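Local coordinates for sensor protein, Kinase (Polaromonas sp. JS666, PDB 3GRC) that probably takes part in bacterial two-component phosphotransfer signalling, as a CheY-like receiver domain of a protein named as a sensor kinase, at residues Pro5-Leu10 / Gly29-Asp34; Val36-Gln41 / Leu60-Gly65; Ile83-Ala88 / Leu102-Trp107. All coordinates share one frame; numbering follows the deposited sequence.

How the interactions relate
Interactions 1 and 3 sit in the same parallel sheet, on opposite sides of the chain's centre, and their centres lie about 17 Å apart. Each joins an outermost strand to its inner neighbour. Interaction 1 is partly buried and adds charged side chains to its backbone ladder. Interaction 3 is buried, and it relies on backbone bonds, apolar groups and one bound water. Interaction 2 holds no strand pair. It joins the start of helix 39-48 to the loop before helix 65-73, mainly through one carboxylate. Strand 32-36 leads directly into that helix, and Leu10 CD1 packs on Val36 CG2 at 3.9 Å, which ties interaction 1 to interaction 2.

Interaction 1: residues Pro5-Leu10 / Gly29-Asp34; sequences PRPRIL and GGFDSD
Arg8 and Asp34 form a salt bridge on one face of the sheet. NH1 of Arg8 lies 2.6 Å from OD1 of Asp34. The same nitrogen donates to OD2 of Asp34 at 3.1 Å, on the syn side but 31° out of the carboxylate plane. Asp34 CG lies at the guanidinium edge, in its plane. The Arg8 chain bends at chi3 (-77°), which turns NE back toward the neighbouring strand. CB of Asp32 lies over one guanidinium face. OD2 of Asp32 is 4.3 Å from Arg8 NH2, well out of the guanidinium plane, so only the charges interact. It also lies 2.9 Å from Pro5 O, but both atoms are acceptors. Tyr51 OH also bonds OD2 of Asp34, and Arg49 brings a second positive charge near Arg8.

The backbones run parallel, with Arg8 beside Asp32, Ile9 beside Ser33 and Leu10 beside Asp34. Asp32 N donates to Pro7 O, Ile9 N to Asp32 O at 2.8 Å, and Asp34 N to Ile9 O. This is the strand pairing of a beta-alpha-beta unit in a CheY-like receiver fold, with helix 16-28 as the connection. Gly30 ends that helix as the C-prime residue of a Schellman motif.

On the Ile9 side, CD1 of Phe31 lies 3.8 Å from CB of Pro7 and 3.8 Å from CG1 of Ile9. Leu26 and Leu121 also touch the Phe31 side chain. Ser33 OG, on the Ile9 face, bonds Asn23. Before the strand, the Pro5 ring lies against the Gly30 peptide, with CD 3.2 Å from Gly30 C.

Interaction 2: residues Val36-Gln41 / Leu60-Gly65; sequences VHSAAQ and LPDQDG
Asp62 reaches across to the first turn of helix 39-48 and meets two of its backbone N-H groups. Its OD2 accepts from Ala40 N at 3.2 Å, on the syn side, with an angle of 163° at the hydrogen. Ala40 CB rests 3.6 Å from the same OD2. OD1 takes weak bonds from Ala39 N at 3.3 Å and from Gln63 N within the loop. The helix N-terminus probably stabilises the negative charge.

The helix has its own N-cap. Ser38 OG accepts from Gln41 N, and its CB lies 3.3 Å from OD2 of Asp62. The loop joins strand 53-56 to helix 65-73, which Asp64 N-caps. In CheY-like receivers this loop follows the third strand and the probable phosphoacceptor aspartate.

The tighter, buried part centres on Ala39. Its CB points at the loop, 4.2 Å from CD1 of Leu60 and 3.7 Å from NE2 of Gln63. Leu68 of helix 65-73 touches both Ala39 and Leu60.

The solvent side is looser. Pro61 and His37 are exposed, and Pro61 CD comes no nearer than 3.9 Å to His37 O. Asp62 is exposed too, although it carries the bonds.

Interaction 3: residues Ile83-Ala88 / Leu102-Trp107; sequences IVVVSA and LAVSTW
Val85 N donates to Thr106 O at 2.9 Å, and Ser105 N donates to Ile83 O at 3.0 Å. The second bond is more bent, with 138° at the hydrogen. Thr106 O also receives a CA-H...O contact from Val84 CA. Backbone bonds between Val85 and Leu108 continue the ladder, and Val84 bonds to Met54 and Val56 of strand 53-56.

One water serves the polar atoms at the entry to the pair. It accepts from Ile83 N at 2.8 Å and donates to Ala103 O at 2.7 Å. It is also hydrogen-bonded to Ser105 OG at 2.6 Å. Arg73 of helix 65-73 gives Ala103 O a further bond, and donates to Leu102 O as well.

The pairing is parallel, with Val85 beside Trp107. It joins strand 82-86 to strand 106-108, at one edge of the sheet, with helix 90-97 as the connection of this beta-alpha-beta unit.

Val85 CG2 lies over a face of the Trp107 six-membered ring, 4.1 Å from its centroid, in a CH-pi contact. CG1 of Val85 touches CE3 of Trp107 at 3.9 Å. CG2 of Val104 lies on the same ring face, and meets Val85 CG2 at 3.7 Å. The indole NE1 has a weak bond to Asn98.

Ser87 OG is hydrogen-bonded to OD1 of Asp57, probably the phosphoacceptor. Ser87 is placed like the Ser/Thr after the fourth strand of CheY-like receivers.

The chemistry implies two layers: strand bonds and the water satisfy backbone polar atoms, while Val85, Val104 and Trp107 form an apolar layer on one face.

Interaction 1: residues Pro5-Leu10 / Gly29-Asp34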
loop_
_atom_site.group_PDB
_atom_site.type_symbol
_atom_site.label_atom_id
_atom_site.label_comp_id
_atom_site.label_asym_id
_atom_site.label_seq_id
_atom_site.Cartn_x
_atom_site.Cartn_y
_atom_site.Cartn_z
ATOM N N PRO A 5 -1.538 -15.124 7.796
ATOM C CA PRO A 5 -0.948 -16.446 7.501
ATOM C C PRO A 5 0.473 -16.434 6.907
ATOM O O PRO A 5 1.432 -16.738 7.632
ATOM C CB PRO A 5 -1.937 -17.160 6.596
ATOM C CG PRO A 5 -3.264 -16.611 7.151
ATOM C CD PRO A 5 -2.966 -15.113 7.419
ATOM N N ARG A 6 0.630 -16.097 5.620
ATOM C CA ARG A 6 1.977 -16.095 5.037
ATOM C C ARG A 6 2.496 -14.843 4.303
ATOM O O ARG A 6 3.380 -14.165 4.814
ATOM C CB ARG A 6 2.185 -17.327 4.150
ATOM C CG ARG A 6 3.645 -17.740 4.108
ATOM C CD ARG A 6 4.117 -18.008 5.533
ATOM N NE ARG A 6 5.557 -17.853 5.703
ATOM C CZ ARG A 6 6.469 -18.583 5.074
ATOM N NH1 ARG A 6 6.096 -19.533 4.222
ATOM N NH2 ARG A 6 7.758 -18.362 5.299
ATOM N N PRO A 7 1.990 -14.532 3.094
ATOM C CA PRO A 7 2.531 -13.321 2.452
ATOM C C PRO A 7 2.306 -12.123 3.386
ATOM O O PRO A 7 1.208 -11.947 3.896
ATOM C CB PRO A 7 1.705 -13.198 1.167
ATOM C CG PRO A 7 1.196 -14.582 0.926
ATOM C CD PRO A 7 0.888 -15.099 2.303
ATOM N N ARG A 8 3.324 -11.300 3.611
ATOM C CA ARG A 8 3.149 -10.170 4.521
ATOM C C ARG A 8 2.970 -8.816 3.834
ATOM O O ARG A 8 3.710 -8.464 2.916
ATOM C CB ARG A 8 4.313 -10.121 5.516
ATOM C CG ARG A 8 4.153 -9.063 6.614
ATOM C CD ARG A 8 5.270 -9.128 7.678
ATOM N NE ARG A 8 5.042 -10.242 8.586
ATOM C CZ ARG A 8 4.755 -10.130 9.876
ATOM N NH1 ARG A 8 4.662 -8.948 10.453
ATOM N NH2 ARG A 8 4.539 -11.219 10.585
ATOM N N ILE A 9 1.980 -8.055 4.292
ATOM C CA ILE A 9 1.680 -6.741 3.720
ATOM C C ILE A 9 2.077 -5.605 4.658
ATOM O O ILE A 9 1.859 -5.691 5.860
ATOM C CB ILE A 9 0.168 -6.591 3.448
ATOM C CG1 ILE A 9 -0.334 -7.749 2.584
ATOM C CG2 ILE A 9 -0.119 -5.248 2.793
ATOM C CD1 ILE A 9 0.350 -7.868 1.258
ATOM N N LEU A 10 2.669 -4.544 4.123
ATOM C CA LEU A 10 3.015 -3.403 4.957
ATOM C C LEU A 10 1.931 -2.335 4.777
ATOM O O LEU A 10 1.769 -1.776 3.695
ATOM C CB LEU A 10 4.376 -2.823 4.577
ATOM C CG LEU A 10 4.773 -1.528 5.301
ATOM C CD1 LEU A 10 4.964 -1.768 6.794
ATOM C CD2 LEU A 10 6.066 -1.000 4.694
ATOM N N GLY A 29 -8.186 -12.405 4.735
ATOM C CA GLY A 29 -7.813 -12.776 3.384
ATOM C C GLY A 29 -6.541 -13.599 3.246
ATOM O O GLY A 29 -6.065 -13.808 2.130
ATOM N N GLY A 30 -5.977 -14.044 4.369
ATOM C CA GLY A 30 -4.782 -14.865 4.329
ATOM C C GLY A 30 -3.457 -14.137 4.394
ATOM O O GLY A 30 -2.407 -14.736 4.170
ATOM N N PHE A 31 -3.489 -12.854 4.720
ATOM C CA PHE A 31 -2.267 -12.062 4.785
ATOM C C PHE A 31 -1.830 -11.640 6.188
ATOM O O PHE A 31 -2.665 -11.259 7.003
ATOM C CB PHE A 31 -2.437 -10.775 3.969
ATOM C CG PHE A 31 -2.582 -10.987 2.493
ATOM C CD1 PHE A 31 -1.470 -11.269 1.707
ATOM C CD2 PHE A 31 -3.815 -10.811 1.869
ATOM C CE1 PHE A 31 -1.584 -11.357 0.319
ATOM C CE2 PHE A 31 -3.932 -10.899 0.483
ATOM C CZ PHE A 31 -2.812 -11.170 -0.290
ATOM N N ASP A 32 -0.522 -11.700 6.452
ATOM C CA ASP A 32 0.032 -11.212 7.716
ATOM C C ASP A 32 0.305 -9.760 7.339
ATOM O O ASP A 32 0.433 -9.436 6.148
ATOM C CB ASP A 32 1.385 -11.855 8.078
ATOM C CG ASP A 32 1.253 -13.257 8.668
ATOM O OD1 ASP A 32 0.274 -13.534 9.382
ATOM O OD2 ASP A 32 2.159 -14.082 8.434
ATOM N N SER A 33 0.399 -8.882 8.324
ATOM C CA SER A 33 0.676 -7.481 8.020
ATOM C C SER A 33 1.184 -6.664 9.199
ATOM O O SER A 33 0.955 -6.990 10.361
ATOM C CB SER A 33 -0.565 -6.800 7.439
ATOM O OG SER A 33 -1.629 -6.760 8.360
ATOM N N ASP A 34 1.872 -5.585 8.871
ATOM C CA ASP A 34 2.417 -4.688 9.854
ATOM C C ASP A 34 1.807 -3.319 9.623
ATOM O O ASP A 34 1.648 -2.882 8.490
ATOM C CB ASP A 34 3.939 -4.585 9.708
ATOM C CG ASP A 34 4.663 -5.840 10.186
ATOM O OD1 ASP A 34 4.187 -6.463 11.151
ATOM O OD2 ASP A 34 5.709 -6.192 9.603
#

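Interaction 2: residues Val36-Gln41 / Leu60-Gly65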
loop_
_atom_site.group_PDB
_atom_site.type_symbol
_atom_site.label_atom_id
_atom_site.label_comp_id
_atom_site.label_asym_id
_atom_site.label_seq_id
_atom_site.Cartn_x
_atom_site.Cartn_y
_atom_site.Cartn_z
ATOM N N VAL A 36 2.025 0.797 10.083
ATOM C CA VAL A 36 2.883 1.958 10.310
ATOM C C VAL A 36 2.027 3.165 9.946
ATOM O O VAL A 36 1.088 3.048 9.166
ATOM C CB VAL A 36 4.210 1.938 9.480
ATOM C CG1 VAL A 36 5.076 0.781 9.969
ATOM C CG2 VAL A 36 3.937 1.824 7.974
ATOM N N HIS A 37 2.347 4.325 10.504
ATOM C CA HIS A 37 1.522 5.503 10.264
ATOM C C HIS A 37 2.111 6.681 9.495
ATOM O O HIS A 37 1.490 7.749 9.444
ATOM C CB HIS A 37 0.969 5.990 11.604
ATOM C CG HIS A 37 2.020 6.361 12.600
ATOM N ND1 HIS A 37 2.714 7.554 12.553
ATOM C CD2 HIS A 37 2.519 5.690 13.668
ATOM C CE1 HIS A 37 3.585 7.600 13.539
ATOM N NE2 HIS A 37 3.485 6.476 14.234
ATOM N N SER A 38 3.284 6.502 8.893
ATOM C CA SER A 38 3.898 7.592 8.142
ATOM C C SER A 38 4.848 7.086 7.071
ATOM O O SER A 38 5.289 5.933 7.104
ATOM C CB SER A 38 4.663 8.539 9.073
ATOM O OG SER A 38 5.925 7.987 9.425
ATOM N N ALA A 39 5.159 7.967 6.123
ATOM C CA ALA A 39 6.061 7.645 5.027
ATOM C C ALA A 39 7.442 7.261 5.546
ATOM O O ALA A 39 8.060 6.317 5.050
ATOM C CB ALA A 39 6.167 8.830 4.071
ATOM N N ALA A 40 7.910 7.990 6.555
ATOM C CA ALA A 40 9.219 7.738 7.143
ATOM C C ALA A 40 9.253 6.322 7.716
ATOM O O ALA A 40 10.175 5.544 7.427
ATOM C CB ALA A 40 9.503 8.765 8.239
ATOM N N GLN A 41 8.243 5.990 8.522
ATOM C CA GLN A 41 8.154 4.665 9.113
ATOM C C GLN A 41 8.077 3.594 8.038
ATOM O O GLN A 41 8.663 2.522 8.177
ATOM C CB GLN A 41 6.929 4.543 10.003
ATOM C CG GLN A 41 7.019 5.270 11.307
ATOM C CD GLN A 41 5.997 4.742 12.285
ATOM O OE1 GLN A 41 4.866 4.436 11.901
ATOM N NE2 GLN A 41 6.383 4.631 13.558
ATOM N N LEU A 60 -1.000 11.341 4.013
ATOM C CA LEU A 60 -0.121 11.127 5.159
ATOM C C LEU A 60 0.378 12.459 5.726
ATOM O O LEU A 60 0.466 13.454 5.009
ATOM C CB LEU A 60 1.074 10.274 4.750
ATOM C CG LEU A 60 0.726 8.942 4.096
ATOM C CD1 LEU A 60 1.984 8.314 3.537
ATOM C CD2 LEU A 60 0.046 8.035 5.113
ATOM N N PRO A 61 0.726 12.482 7.024
ATOM C CA PRO A 61 1.221 13.696 7.694
ATOM C C PRO A 61 2.500 14.273 7.075
ATOM O O PRO A 61 2.449 15.309 6.413
ATOM C CB PRO A 61 1.419 13.237 9.140
ATOM C CG PRO A 61 1.768 11.774 8.987
ATOM C CD PRO A 61 0.785 11.317 7.930
ATOM N N ASP A 62 3.631 13.600 7.287
ATOM C CA ASP A 62 4.923 14.048 6.749
ATOM C C ASP A 62 4.940 14.204 5.222
ATOM O O ASP A 62 4.695 15.293 4.701
ATOM C CB ASP A 62 6.072 13.107 7.202
ATOM C CG ASP A 62 5.784 11.610 6.963
ATOM O OD1 ASP A 62 4.804 11.256 6.266
ATOM O OD2 ASP A 62 6.566 10.776 7.481
ATOM N N GLN A 63 5.244 13.123 4.511
ATOM C CA GLN A 63 5.267 13.141 3.054
ATOM C C GLN A 63 3.962 12.528 2.589
ATOM O O GLN A 63 3.475 11.576 3.201
ATOM C CB GLN A 63 6.394 12.269 2.509
ATOM C CG GLN A 63 7.756 12.479 3.120
ATOM C CD GLN A 63 8.715 11.370 2.730
ATOM O OE1 GLN A 63 8.895 11.077 1.546
ATOM N NE2 GLN A 63 9.333 10.744 3.724
ATOM N N ASP A 64 3.392 13.051 1.511
ATOM C CA ASP A 64 2.159 12.465 1.017
ATOM C C ASP A 64 2.442 11.123 0.347
ATOM O O ASP A 64 3.583 10.795 0.034
ATOM C CB ASP A 64 1.450 13.406 0.045
ATOM C CG ASP A 64 2.364 13.936 -1.019
ATOM O OD1 ASP A 64 2.944 13.123 -1.774
ATOM O OD2 ASP A 64 2.499 15.177 -1.099
ATOM N N GLY A 65 1.385 10.355 0.135
ATOM C CA GLY A 65 1.513 9.046 -0.467
ATOM C C GLY A 65 2.248 8.952 -1.785
ATOM O O GLY A 65 3.029 8.029 -1.971
#

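Interaction 3: residues Ile83-Ala88 / Leu102-Trp107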
loop_
_atom_site.group_PDB
_atom_site.type_symbol
_atom_site.label_atom_id
_atom_site.label_comp_id
_atom_site.label_asym_id
_atom_site.label_seq_id
_atom_site.Cartn_x
_atom_site.Cartn_y
_atom_site.Cartn_z
ATOM N N ILE A 83 2.194 -2.407 -4.992
ATOM C CA ILE A 83 1.602 -1.345 -4.201
ATOM C C ILE A 83 0.141 -1.083 -4.584
ATOM O O ILE A 83 -0.191 -0.986 -5.765
ATOM C CB ILE A 83 2.372 -0.027 -4.376
ATOM C CG1 ILE A 83 3.807 -0.185 -3.892
ATOM C CG2 ILE A 83 1.651 1.093 -3.622
ATOM C CD1 ILE A 83 4.581 1.115 -3.844
ATOM N N VAL A 84 -0.717 -0.973 -3.574
ATOM C CA VAL A 84 -2.138 -0.684 -3.755
ATOM C C VAL A 84 -2.446 0.566 -2.930
ATOM O O VAL A 84 -2.193 0.599 -1.725
ATOM C CB VAL A 84 -3.046 -1.860 -3.238
ATOM C CG1 VAL A 84 -4.501 -1.440 -3.230
ATOM C CG2 VAL A 84 -2.872 -3.091 -4.110
ATOM N N VAL A 85 -2.980 1.599 -3.574
ATOM C CA VAL A 85 -3.333 2.819 -2.862
ATOM C C VAL A 85 -4.740 2.626 -2.296
ATOM O O VAL A 85 -5.636 2.157 -3.001
ATOM C CB VAL A 85 -3.348 4.057 -3.807
ATOM C CG1 VAL A 85 -4.034 5.225 -3.124
ATOM C CG2 VAL A 85 -1.944 4.438 -4.189
ATOM N N VAL A 86 -4.918 2.960 -1.021
ATOM C CA VAL A 86 -6.213 2.855 -0.351
ATOM C C VAL A 86 -6.314 4.206 0.321
ATOM O O VAL A 86 -5.662 4.460 1.337
ATOM C CB VAL A 86 -6.236 1.745 0.728
ATOM C CG1 VAL A 86 -7.633 1.658 1.347
ATOM C CG2 VAL A 86 -5.826 0.405 0.123
ATOM N N SER A 87 -7.125 5.080 -0.257
ATOM C CA SER A 87 -7.235 6.424 0.256
ATOM C C SER A 87 -8.551 7.063 -0.129
ATOM O O SER A 87 -9.188 6.663 -1.104
ATOM C CB SER A 87 -6.054 7.247 -0.283
ATOM O OG SER A 87 -6.002 8.527 0.288
ATOM N N ALA A 88 -8.937 8.070 0.647
ATOM C CA ALA A 88 -10.178 8.804 0.446
ATOM C C ALA A 88 -10.239 9.539 -0.894
ATOM O O ALA A 88 -11.274 9.573 -1.563
ATOM C CB ALA A 88 -10.367 9.791 1.591
ATOM N N LEU A 102 5.335 4.932 -11.793
ATOM C CA LEU A 102 4.793 4.888 -10.435
ATOM C C LEU A 102 4.410 3.438 -10.086
ATOM O O LEU A 102 4.526 3.006 -8.946
ATOM C CB LEU A 102 3.581 5.820 -10.335
ATOM C CG LEU A 102 3.282 6.473 -8.984
ATOM C CD1 LEU A 102 4.464 7.341 -8.573
ATOM C CD2 LEU A 102 2.011 7.310 -9.090
ATOM N N ALA A 103 3.959 2.696 -11.088
ATOM C CA ALA A 103 3.616 1.286 -10.916
ATOM C C ALA A 103 2.670 0.937 -9.766
ATOM O O ALA A 103 2.878 -0.045 -9.046
ATOM C CB ALA A 103 4.912 0.461 -10.795
ATOM N N VAL A 104 1.633 1.740 -9.583
ATOM C CA VAL A 104 0.662 1.443 -8.545
ATOM C C VAL A 104 -0.388 0.570 -9.231
ATOM O O VAL A 104 -1.030 0.971 -10.209
ATOM C CB VAL A 104 0.067 2.740 -7.949
ATOM C CG1 VAL A 104 -0.022 3.790 -9.021
ATOM C CG2 VAL A 104 -1.302 2.463 -7.308
ATOM N N SER A 105 -0.516 -0.654 -8.730
ATOM C CA SER A 105 -1.427 -1.633 -9.295
ATOM C C SER A 105 -2.892 -1.220 -9.323
ATOM O O SER A 105 -3.561 -1.360 -10.347
ATOM C CB SER A 105 -1.278 -2.958 -8.549
ATOM O OG SER A 105 0.056 -3.434 -8.652
ATOM N N THR A 106 -3.390 -0.721 -8.202
ATOM C CA THR A 106 -4.784 -0.315 -8.111
ATOM C C THR A 106 -4.954 0.823 -7.125
ATOM O O THR A 106 -4.271 0.878 -6.109
ATOM C CB THR A 106 -5.688 -1.461 -7.608
ATOM O OG1 THR A 106 -5.227 -2.719 -8.115
ATOM C CG2 THR A 106 -7.119 -1.233 -8.072
ATOM N N TRP A 107 -5.885 1.718 -7.437
ATOM C CA TRP A 107 -6.207 2.860 -6.599
ATOM C C TRP A 107 -7.600 2.595 -6.029
ATOM O O TRP A 107 -8.594 2.654 -6.752
ATOM C CB TRP A 107 -6.211 4.144 -7.434
ATOM C CG TRP A 107 -4.892 4.427 -8.085
ATOM C CD1 TRP A 107 -4.308 3.719 -9.098
ATOM C CD2 TRP A 107 -3.980 5.469 -7.757
ATOM N NE1 TRP A 107 -3.096 4.268 -9.435
ATOM C CE2 TRP A 107 -2.873 5.386 -8.625
ATOM C CE3 TRP A 107 -3.998 6.535 -6.831
ATOM C CZ2 TRP A 107 -1.780 6.239 -8.586
ATOM C CZ3 TRP A 107 -2.908 7.406 -6.778
ATOM C CH2 TRP A 107 -1.827 7.265 -7.669
HETATM O O HOH W 1 2.232 -2.317 -7.810
#